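Side-chain contacts in putative acid phosphatase WZB (Escherichia coli, PDB 2WMY), which probably hydrolyses phosphotyrosine in proteins to tyrosine and free phosphate, as a low molecular weight protein tyrosine phosphatase: residues T16-R21 with R70-T75; D52-R57 with E128-V133; M108-W113 with Q135-A140. The protein carries 1 engineered substitution. One frame throughout, in Å; residues are numbered along the deposited sequence.

Interaction 1 (T16-R21 with R70-T75). With SO4 (sulfate ion), chain I.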
loop_
_atom_site.group_PDB
_atom_site.type_symbol
_atom_site.label_atom_id
_atom_site.label_comp_id
_atom_site.label_asym_id
_atom_site.label_seq_id
_atom_site.Cartn_x
_atom_site.Cartn_y
_atom_site.Cartn_z
ATOM N N THR A 16 -7.001 0.690 3.464
ATOM C CA THR A 16 -8.285 0.341 4.054
ATOM C C THR A 16 -9.053 -0.648 3.191
ATOM O O THR A 16 -9.292 -1.781 3.600
ATOM C CB THR A 16 -9.124 1.579 4.288
ATOM O OG1 THR A 16 -8.367 2.485 5.091
ATOM C CG2 THR A 16 -10.425 1.223 4.997
ATOM N N GLY A 17 -9.422 -0.220 1.987
ATOM C CA GLY A 17 -10.198 -1.062 1.100
ATOM C C GLY A 17 -9.399 -2.107 0.340
ATOM O O GLY A 17 -9.977 -3.072 -0.143
ATOM N N ASN A 18 -8.084 -1.915 0.239
ATOM C CA ASN A 18 -7.228 -2.731 -0.633
ATOM C C ASN A 18 -7.729 -2.685 -2.079
ATOM O O ASN A 18 -7.631 -3.663 -2.814
ATOM C CB ASN A 18 -7.106 -4.177 -0.114
ATOM C CG ASN A 18 -6.101 -5.025 -0.908
ATOM O OD1 ASN A 18 -6.364 -6.185 -1.198
ATOM N ND2 ASN A 18 -4.960 -4.451 -1.256
ATOM N N ILE A 19 -8.275 -1.540 -2.484
ATOM C CA ILE A 19 -8.739 -1.365 -3.866
ATOM C C ILE A 19 -8.228 -0.070 -4.516
ATOM O O ILE A 19 -8.300 0.079 -5.729
ATOM C CB ILE A 19 -10.277 -1.423 -3.976
ATOM C CG1 ILE A 19 -10.920 -0.257 -3.229
ATOM C CG2 ILE A 19 -10.809 -2.746 -3.453
ATOM C CD1 ILE A 19 -12.434 -0.231 -3.361
ATOM N N CYS A 20 -7.699 0.855 -3.715
ATOM C CA CYS A 20 -7.089 2.067 -4.266
ATOM C C CYS A 20 -5.585 2.187 -3.990
ATOM O O CYS A 20 -4.776 1.962 -4.882
ATOM C CB CYS A 20 -7.805 3.317 -3.756
ATOM S SG CYS A 20 -9.555 3.410 -4.174
ATOM N N ARG A 21 -5.220 2.524 -2.752
ATOM C CA ARG A 21 -3.826 2.845 -2.413
ATOM C C ARG A 21 -2.854 1.668 -2.405
ATOM O O ARG A 21 -1.835 1.714 -3.091
ATOM C CB ARG A 21 -3.737 3.596 -1.077
ATOM C CG ARG A 21 -4.342 4.992 -1.138
ATOM C CD ARG A 21 -4.582 5.552 0.247
ATOM N NE ARG A 21 -5.688 4.873 0.914
ATOM C CZ ARG A 21 -6.107 5.178 2.134
ATOM N NH1 ARG A 21 -5.510 6.151 2.797
ATOM N NH2 ARG A 21 -7.132 4.527 2.680
ATOM N N ARG A 70 -6.758 -8.454 -6.428
ATOM C CA ARG A 70 -7.896 -9.012 -5.714
ATOM C C ARG A 70 -7.923 -8.457 -4.292
ATOM O O ARG A 70 -6.962 -8.622 -3.545
ATOM C CB ARG A 70 -7.768 -10.535 -5.687
ATOM C CG ARG A 70 -8.680 -11.238 -4.711
ATOM C CD ARG A 70 -8.383 -12.729 -4.682
ATOM N NE ARG A 70 -8.438 -13.312 -6.016
ATOM C CZ ARG A 70 -9.550 -13.760 -6.592
ATOM N NH1 ARG A 70 -9.507 -14.272 -7.819
ATOM N NH2 ARG A 70 -10.707 -13.695 -5.942
ATOM N N GLY A 71 -9.012 -7.795 -3.917
ATOM C CA GLY A 71 -9.117 -7.230 -2.580
ATOM C C GLY A 71 -8.904 -8.293 -1.512
ATOM O O GLY A 71 -9.519 -9.353 -1.566
ATOM N N THR A 72 -8.037 -8.006 -0.547
ATOM C CA THR A 72 -7.640 -8.979 0.469
ATOM C C THR A 72 -7.695 -8.380 1.866
ATOM O O THR A 72 -7.248 -7.254 2.090
ATOM C CB THR A 72 -6.211 -9.486 0.221
ATOM O OG1 THR A 72 -6.129 -10.085 -1.078
ATOM C CG2 THR A 72 -5.784 -10.498 1.286
ATOM N N LYS A 73 -8.247 -9.140 2.805
ATOM C CA LYS A 73 -8.411 -8.677 4.179
ATOM C C LYS A 73 -7.112 -8.819 4.952
ATOM O O LYS A 73 -6.486 -9.876 4.915
ATOM C CB LYS A 73 -9.509 -9.485 4.877
ATOM C CG LYS A 73 -9.722 -9.138 6.339
ATOM C CD LYS A 73 -10.242 -7.721 6.495
ATOM C CE LYS A 73 -10.646 -7.433 7.938
ATOM N NZ LYS A 73 -11.851 -8.206 8.356
ATOM N N PHE A 74 -6.709 -7.757 5.649
ATOM C CA PHE A 74 -5.548 -7.831 6.533
ATOM C C PHE A 74 -5.855 -8.598 7.821
ATOM O O PHE A 74 -6.886 -8.371 8.461
ATOM C CB PHE A 74 -5.032 -6.440 6.901
ATOM C CG PHE A 74 -3.922 -6.467 7.919
ATOM C CD1 PHE A 74 -2.610 -6.643 7.524
ATOM C CD2 PHE A 74 -4.196 -6.349 9.273
ATOM C CE1 PHE A 74 -1.579 -6.677 8.466
ATOM C CE2 PHE A 74 -3.175 -6.389 10.212
ATOM C CZ PHE A 74 -1.863 -6.546 9.806
ATOM N N THR A 75 -4.951 -9.496 8.202
ATOM C CA THR A 75 -5.101 -10.281 9.430
ATOM C C THR A 75 -3.747 -10.447 10.109
ATOM O O THR A 75 -2.708 -10.314 9.467
ATOM C CB THR A 75 -5.661 -11.696 9.154
ATOM O OG1 THR A 75 -4.688 -12.464 8.434
ATOM C CG2 THR A 75 -6.984 -11.635 8.351
HETATM S S SO4 I . -8.466 2.360 -0.360
HETATM O O1 SO4 I . -8.459 1.032 -0.988
HETATM O O2 SO4 I . -9.709 3.051 -0.719
HETATM O O3 SO4 I . -8.376 2.280 1.106
HETATM O O4 SO4 I . -7.294 3.098 -0.843
HETATM O O HOH W 1 -4.345 -8.016 -2.156
#

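Interaction 2 (D52-R57 with E128-V133)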
loop_
_atom_site.group_PDB
_atom_site.type_symbol
_atom_site.label_atom_id
_atom_site.label_comp_id
_atom_site.label_asym_id
_atom_site.label_seq_id
_atom_site.Cartn_x
_atom_site.Cartn_y
_atom_site.Cartn_z
ATOM N N ASP A 52 -10.179 -0.409 -7.740
ATOM C CA ASP A 52 -11.145 0.630 -8.069
ATOM C C ASP A 52 -10.921 1.160 -9.478
ATOM O O ASP A 52 -9.787 1.299 -9.922
ATOM C CB ASP A 52 -11.075 1.777 -7.064
ATOM C CG ASP A 52 -12.048 2.889 -7.390
ATOM O OD1 ASP A 52 -13.167 2.886 -6.839
ATOM O OD2 ASP A 52 -11.703 3.753 -8.219
ATOM N N GLU A 53 -12.017 1.456 -10.173
ATOM C CA GLU A 53 -11.958 1.977 -11.539
ATOM C C GLU A 53 -11.082 3.232 -11.660
ATOM O O GLU A 53 -10.286 3.354 -12.594
ATOM C CB GLU A 53 -13.368 2.264 -12.053
ATOM C CG GLU A 53 -13.455 2.559 -13.532
ATOM C CD GLU A 53 -14.847 2.305 -14.080
ATOM O OE1 GLU A 53 -15.419 1.237 -13.759
ATOM O OE2 GLU A 53 -15.368 3.166 -14.826
ATOM N N SER A 54 -11.232 4.163 -10.719
ATOM C CA SER A 54 -10.425 5.383 -10.731
ATOM C C SER A 54 -8.951 5.082 -10.433
ATOM O O SER A 54 -8.049 5.761 -10.939
ATOM C CB SER A 54 -10.978 6.410 -9.739
ATOM O OG SER A 54 -12.242 6.885 -10.172
ATOM N N ALA A 55 -8.712 4.056 -9.619
ATOM C CA ALA A 55 -7.346 3.625 -9.327
ATOM C C ALA A 55 -6.688 3.076 -10.584
ATOM O O ALA A 55 -5.526 3.362 -10.861
ATOM C CB ALA A 55 -7.336 2.583 -8.229
ATOM N N ILE A 56 -7.440 2.278 -11.335
ATOM C CA ILE A 56 -6.965 1.750 -12.613
ATOM C C ILE A 56 -6.744 2.859 -13.648
ATOM O O ILE A 56 -5.792 2.806 -14.420
ATOM C CB ILE A 56 -7.934 0.696 -13.190
ATOM C CG1 ILE A 56 -8.054 -0.486 -12.233
ATOM C CG2 ILE A 56 -7.462 0.225 -14.562
ATOM C CD1 ILE A 56 -9.115 -1.472 -12.603
ATOM N N ARG A 57 -7.623 3.857 -13.666
ATOM C CA ARG A 57 -7.447 5.003 -14.559
ATOM C C ARG A 57 -6.123 5.723 -14.310
ATOM O O ARG A 57 -5.310 5.876 -15.225
ATOM C CB ARG A 57 -8.594 6.007 -14.423
ATOM C CG ARG A 57 -9.635 5.913 -15.518
ATOM C CD ARG A 57 -10.354 7.245 -15.725
ATOM N NE ARG A 57 -10.863 7.794 -14.474
ATOM C CZ ARG A 57 -11.935 7.332 -13.839
ATOM N NH1 ARG A 57 -12.617 6.306 -14.338
ATOM N NH2 ARG A 57 -12.323 7.891 -12.702
ATOM N N GLU A 128 -8.502 14.120 -10.015
ATOM C CA GLU A 128 -7.338 14.909 -9.637
ATOM C C GLU A 128 -6.845 14.531 -8.241
ATOM O O GLU A 128 -5.664 14.655 -7.955
ATOM C CB GLU A 128 -7.566 16.424 -9.766
ATOM C CG GLU A 128 -8.451 17.048 -8.704
ATOM C CD GLU A 128 -9.889 17.200 -9.167
ATOM O OE1 GLU A 128 -10.246 16.606 -10.212
ATOM O OE2 GLU A 128 -10.657 17.918 -8.491
ATOM N N ALA A 129 -7.749 14.072 -7.381
ATOM C CA ALA A 129 -7.351 13.540 -6.078
ATOM C C ALA A 129 -6.563 12.250 -6.272
ATOM O O ALA A 129 -5.612 11.970 -5.537
ATOM C CB ALA A 129 -8.559 13.246 -5.176
ATOM N N PHE A 130 -6.961 11.472 -7.275
ATOM C CA PHE A 130 -6.244 10.254 -7.628
ATOM C C PHE A 130 -4.877 10.551 -8.258
ATOM O O PHE A 130 -3.907 9.863 -7.978
ATOM C CB PHE A 130 -7.098 9.370 -8.538
ATOM C CG PHE A 130 -8.044 8.483 -7.786
ATOM C CD1 PHE A 130 -7.687 7.187 -7.456
ATOM C CD2 PHE A 130 -9.285 8.953 -7.387
ATOM C CE1 PHE A 130 -8.556 6.375 -6.750
ATOM C CE2 PHE A 130 -10.153 8.152 -6.682
ATOM C CZ PHE A 130 -9.793 6.862 -6.358
ATOM N N ASP A 131 -4.801 11.577 -9.103
ATOM C CA ASP A 131 -3.516 12.022 -9.633
ATOM C C ASP A 131 -2.584 12.357 -8.479
ATOM O O ASP A 131 -1.411 11.986 -8.471
ATOM C CB ASP A 131 -3.703 13.270 -10.494
ATOM C CG ASP A 131 -4.384 12.972 -11.809
ATOM O OD1 ASP A 131 -4.031 11.951 -12.434
ATOM O OD2 ASP A 131 -5.266 13.759 -12.221
ATOM N N SER A 132 -3.139 13.063 -7.499
ATOM C CA SER A 132 -2.385 13.532 -6.354
ATOM C C SER A 132 -1.914 12.357 -5.493
ATOM O O SER A 132 -0.734 12.244 -5.184
ATOM C CB SER A 132 -3.234 14.522 -5.549
ATOM O OG SER A 132 -2.622 14.840 -4.316
ATOM N N VAL A 133 -2.828 11.463 -5.136
ATOM C CA VAL A 133 -2.451 10.274 -4.378
ATOM C C VAL A 133 -1.437 9.398 -5.125
ATOM O O VAL A 133 -0.492 8.888 -4.520
ATOM C CB VAL A 133 -3.684 9.447 -3.961
ATOM C CG1 VAL A 133 -3.256 8.148 -3.284
ATOM C CG2 VAL A 133 -4.562 10.265 -3.028
#

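Interaction 3 (M108-W113 with Q135-A140)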
loop_
_atom_site.group_PDB
_atom_site.type_symbol
_atom_site.label_atom_id
_atom_site.label_comp_id
_atom_site.label_asym_id
_atom_site.label_seq_id
_atom_site.Cartn_x
_atom_site.Cartn_y
_atom_site.Cartn_z
ATOM N N MET A 108 5.616 0.503 9.450
ATOM C CA MET A 108 5.897 1.921 9.258
ATOM C C MET A 108 4.956 2.497 8.203
ATOM O O MET A 108 4.301 1.757 7.467
ATOM C CB MET A 108 7.360 2.139 8.870
ATOM C CG MET A 108 8.360 1.702 9.965
ATOM S SD MET A 108 10.072 1.732 9.393
ATOM C CE MET A 108 10.358 3.495 9.222
ATOM N N LEU A 109 4.862 3.818 8.159
ATOM C CA LEU A 109 4.042 4.476 7.154
ATOM C C LEU A 109 4.646 4.303 5.768
ATOM O O LEU A 109 5.864 4.278 5.613
ATOM C CB LEU A 109 3.891 5.952 7.490
ATOM C CG LEU A 109 3.103 6.136 8.786
ATOM C CD1 LEU A 109 3.299 7.537 9.363
ATOM C CD2 LEU A 109 1.637 5.845 8.523
ATOM N N PHE A 110 3.785 4.172 4.766
ATOM C CA PHE A 110 4.231 4.100 3.389
ATOM C C PHE A 110 4.979 5.378 3.006
ATOM O O PHE A 110 5.997 5.331 2.325
ATOM C CB PHE A 110 3.046 3.877 2.452
ATOM C CG PHE A 110 3.445 3.356 1.105
ATOM C CD1 PHE A 110 3.506 1.995 0.871
ATOM C CD2 PHE A 110 3.790 4.226 0.085
ATOM C CE1 PHE A 110 3.888 1.509 -0.352
ATOM C CE2 PHE A 110 4.172 3.744 -1.147
ATOM C CZ PHE A 110 4.219 2.388 -1.368
ATOM N N GLY A 111 4.471 6.521 3.456
ATOM C CA GLY A 111 5.102 7.791 3.160
ATOM C C GLY A 111 6.039 8.258 4.263
ATOM O O GLY A 111 6.199 9.461 4.476
ATOM N N HIS A 112 6.663 7.309 4.957
ATOM C CA HIS A 112 7.543 7.652 6.073
ATOM C C HIS A 112 8.616 8.652 5.666
ATOM O O HIS A 112 8.962 9.537 6.437
ATOM C CB HIS A 112 8.217 6.410 6.667
ATOM C CG HIS A 112 9.191 6.728 7.758
ATOM N ND1 HIS A 112 8.818 6.843 9.080
ATOM C CD2 HIS A 112 10.521 6.991 7.719
ATOM C CE1 HIS A 112 9.875 7.150 9.810
ATOM N NE2 HIS A 112 10.922 7.249 9.008
ATOM N N TRP A 113 9.122 8.504 4.445
ATOM C CA TRP A 113 10.241 9.299 3.961
ATOM C C TRP A 113 9.833 10.616 3.300
ATOM O O TRP A 113 10.684 11.361 2.821
ATOM C CB TRP A 113 11.091 8.449 3.014
ATOM C CG TRP A 113 11.551 7.193 3.686
ATOM C CD1 TRP A 113 11.175 5.913 3.388
ATOM C CD2 TRP A 113 12.446 7.102 4.798
ATOM N NE1 TRP A 113 11.791 5.032 4.242
ATOM C CE2 TRP A 113 12.581 5.736 5.115
ATOM C CE3 TRP A 113 13.159 8.044 5.552
ATOM C CZ2 TRP A 113 13.396 5.285 6.153
ATOM C CZ3 TRP A 113 13.970 7.594 6.588
ATOM C CH2 TRP A 113 14.078 6.228 6.878
ATOM N N GLN A 135 0.881 10.368 -7.262
ATOM C CA GLN A 135 2.188 11.006 -7.175
ATOM C C GLN A 135 2.826 10.783 -5.806
ATOM O O GLN A 135 4.010 10.488 -5.707
ATOM C CB GLN A 135 2.107 12.502 -7.487
ATOM C CG GLN A 135 3.458 13.200 -7.328
ATOM C CD GLN A 135 3.385 14.697 -7.544
ATOM O OE1 GLN A 135 2.842 15.167 -8.545
ATOM N NE2 GLN A 135 3.932 15.455 -6.606
ATOM N N LEU A 136 2.033 10.920 -4.750
ATOM C CA LEU A 136 2.533 10.690 -3.402
ATOM C C LEU A 136 3.023 9.254 -3.221
ATOM O O LEU A 136 4.077 9.024 -2.640
ATOM C CB LEU A 136 1.456 11.011 -2.374
ATOM C CG LEU A 136 1.132 12.484 -2.125
ATOM C CD1 LEU A 136 -0.091 12.586 -1.223
ATOM C CD2 LEU A 136 2.330 13.241 -1.520
ATOM N N LEU A 137 2.247 8.290 -3.710
ATOM C CA LEU A 137 2.636 6.886 -3.617
ATOM C C LEU A 137 3.915 6.627 -4.399
ATOM O O LEU A 137 4.767 5.833 -3.991
ATOM C CB LEU A 137 1.510 5.980 -4.125
ATOM C CG LEU A 137 0.379 5.726 -3.122
ATOM C CD1 LEU A 137 -0.703 4.863 -3.735
ATOM C CD2 LEU A 137 0.916 5.069 -1.860
ATOM N N GLU A 138 4.050 7.313 -5.526
ATOM C CA GLU A 138 5.192 7.107 -6.398
ATOM C C GLU A 138 6.454 7.654 -5.755
ATOM O O GLU A 138 7.489 6.989 -5.744
ATOM C CB GLU A 138 4.953 7.753 -7.771
ATOM C CG GLU A 138 6.130 7.627 -8.718
ATOM C CD GLU A 138 5.760 7.931 -10.157
ATOM O OE1 GLU A 138 5.070 8.944 -10.405
ATOM O OE2 GLU A 138 6.166 7.151 -11.042
ATOM N N GLN A 139 6.358 8.869 -5.220
ATOM C CA GLN A 139 7.483 9.509 -4.546
ATOM C C GLN A 139 7.873 8.729 -3.284
ATOM O O GLN A 139 9.049 8.521 -3.014
ATOM C CB GLN A 139 7.141 10.968 -4.198
ATOM C CG GLN A 139 8.251 11.730 -3.506
ATOM C CD GLN A 139 7.902 13.190 -3.259
ATOM O OE1 GLN A 139 6.866 13.507 -2.675
ATOM N NE2 GLN A 139 8.777 14.085 -3.699
ATOM N N ALA A 140 6.878 8.292 -2.523
ATOM C CA ALA A 140 7.131 7.501 -1.319
ATOM C C ALA A 140 7.811 6.171 -1.658
ATOM O O ALA A 140 8.713 5.718 -0.936
ATOM C CB ALA A 140 5.834 7.258 -0.570
HETATM O O HOH W 2 8.154 6.866 2.008
#

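Interaction 1 (T16-R21 with R70-T75)
N18 reaches out of the 16-21 loop with its amide and meets the backbone of 70-75, where OD1 accepts the N-H of T72 at 2.6 Å. The donor lies in the plane of the amide carbonyl and uses a lone pair of OD1, with a C=O...N angle of 139°, although the N-H itself is bent away from a straight line. The same oxygen rests against G71 CA at 3.3 Å, so the glycine main chain lines the amide where N18 and G71 come closest. Water 1 lies between N18 OD1 and T72 OG1, 2.9 Å from each, and can donate to both, though it has other acceptors to serve. What carries the amide outward is the first torsion of N18, which sets CG opposite the backbone N (chi1 -174°). The other end of the group is held too, since ND2 binds S22 OG and S40 OG; with both ends engaged, the flip of the amide is fixed. N18 O in turn receives H69 NE2.

Behind this asparagine the loop curls round a sulfate ion. Five backbone N-H groups, those of T16, G17, I19, C20 and R21, donate to the sulfate, G17 N meeting O3 at 2.8 Å and C20 N meeting O1 at 2.8 Å. The guanidinium of R21 closes the ring from its edge, NE giving to O4 and NH2 to O3, both nearly straight. E89 forms a salt bridge with R21 NH1, which is consistent with a second-shell role in orienting the group. This cradle, running from the predicted nucleophile C15 to the predicted active-site R21, is the CX5R phosphate-binding loop of protein tyrosine phosphatases, with sulfate in the place expected for phosphate.

Interaction 2 (D52-R57 with E128-V133)
S54 CB sits over the face of the F130 phenyl ring in a CH-pi contact, 3.6 Å from its centroid and only 12° off the ring normal. The methylene thus lies almost over the centre, about equally far from CZ and CE2. Further van der Waals contacts flank it. A55 CB approaches F130 CE1 at 4.2 Å, and the backbone N of A55 comes obliquely to the same ring carbon at 3.7 Å. D52 OD2 stands 4.1 Å from CZ, its carboxylate plane turned 15° from that of the ring while the two side chains run at about a right angle.

The polar part belongs to the helix start. D52 is the N-cap residue of helix 53-61, and its carboxylate caps the N-H groups of S54 and A55: OD2 accepts S54 N at 2.6 Å and, weakly, A55 N at 3.3 Å. S54 N approaches on the anti side of OD2, 34° out of the carboxylate plane. The positive end of the helix dipole would be expected to stabilise the negative charge of D52. F130 packs on this same capped turn.

Salt bridges join the same two helical regions at their margins, R57 NH2 with D127 and D131 OD1 with K61. F130 also touches P122 and V58, and D52 touches C20 of the phosphate-binding loop. Together these contacts make an N-capped helix start packed against a phenylalanine of helix 127-147, beside the phosphate-binding loop of the low molecular weight phosphatase fold.

Interaction 3 (M108-W113 with Q135-A140)
F110 overlaps the flank of helix 127-147 with the CD2 and CE2 atoms of its ring, which lie against L137 and A140. The fold here is the open alpha/beta architecture of low molecular weight phosphatases, a four-stranded parallel sheet in the order 2-1-3-4 with helices packed around it, and the contact joins the end of the outer strand 107-109 to the C-terminal helix. L137 CD2 touches F110 CD2 at 3.6 Å, its side chain running across the phenylalanine at about a right angle and meeting the ring obliquely. A140 CB comes in from the helix at 3.7 Å from the same CD2, also obliquely. The helix backbone takes part as well: L137 O lies at the ring edge, in its plane, 3.6 Å from CE2. A near-trans chi1 of -161° turns the F110 ring toward the helix.

The loop backbone completes the fit. L109 to H112 form a type I turn, and the turn sets F110 O against A140 CB at 3.5 Å and G111 CA against the same methyl at 3.8 Å. The close approach of helix and turn is consistent with the small side chain of A140 at this point. L29 of helix 21-32 and M88 pack further on F110, while L137 also touches I24 and L28, placing the contact in the hydrophobic core. Nearby, W113 meets W144 edge-to-face and K147 by a cation-pi interaction. Water 2 bridges the two backbones: it donates to F110 O at 2.7 Å and to A140 O at 3.2 Å, and accepts the backbone N-H of W113 at 3.1 Å.

Overall arrangement
The three contacts lie about 16 to 17 Å apart, centre to centre, yet all bear on the phosphate-binding loop. Interaction 1 contains that loop and its sulfate. Interaction 2 meets it directly: I19 O lies 2.8 Å from D52 N, a probable hydrogen bond, and C20 SG packs on D52 CB at 3.7 Å. Helix 127-147 supplies one segment to each of interactions 2 and 3, and both of these segments reach R21, V133 CG1 touching R21 CG at 4.0 Å and L137 CD1 approaching R21 O at 3.4 Å. The helix thus backs the predicted active-site arginine while packing on helix 53-61 near its start and on segment 108-113 further along.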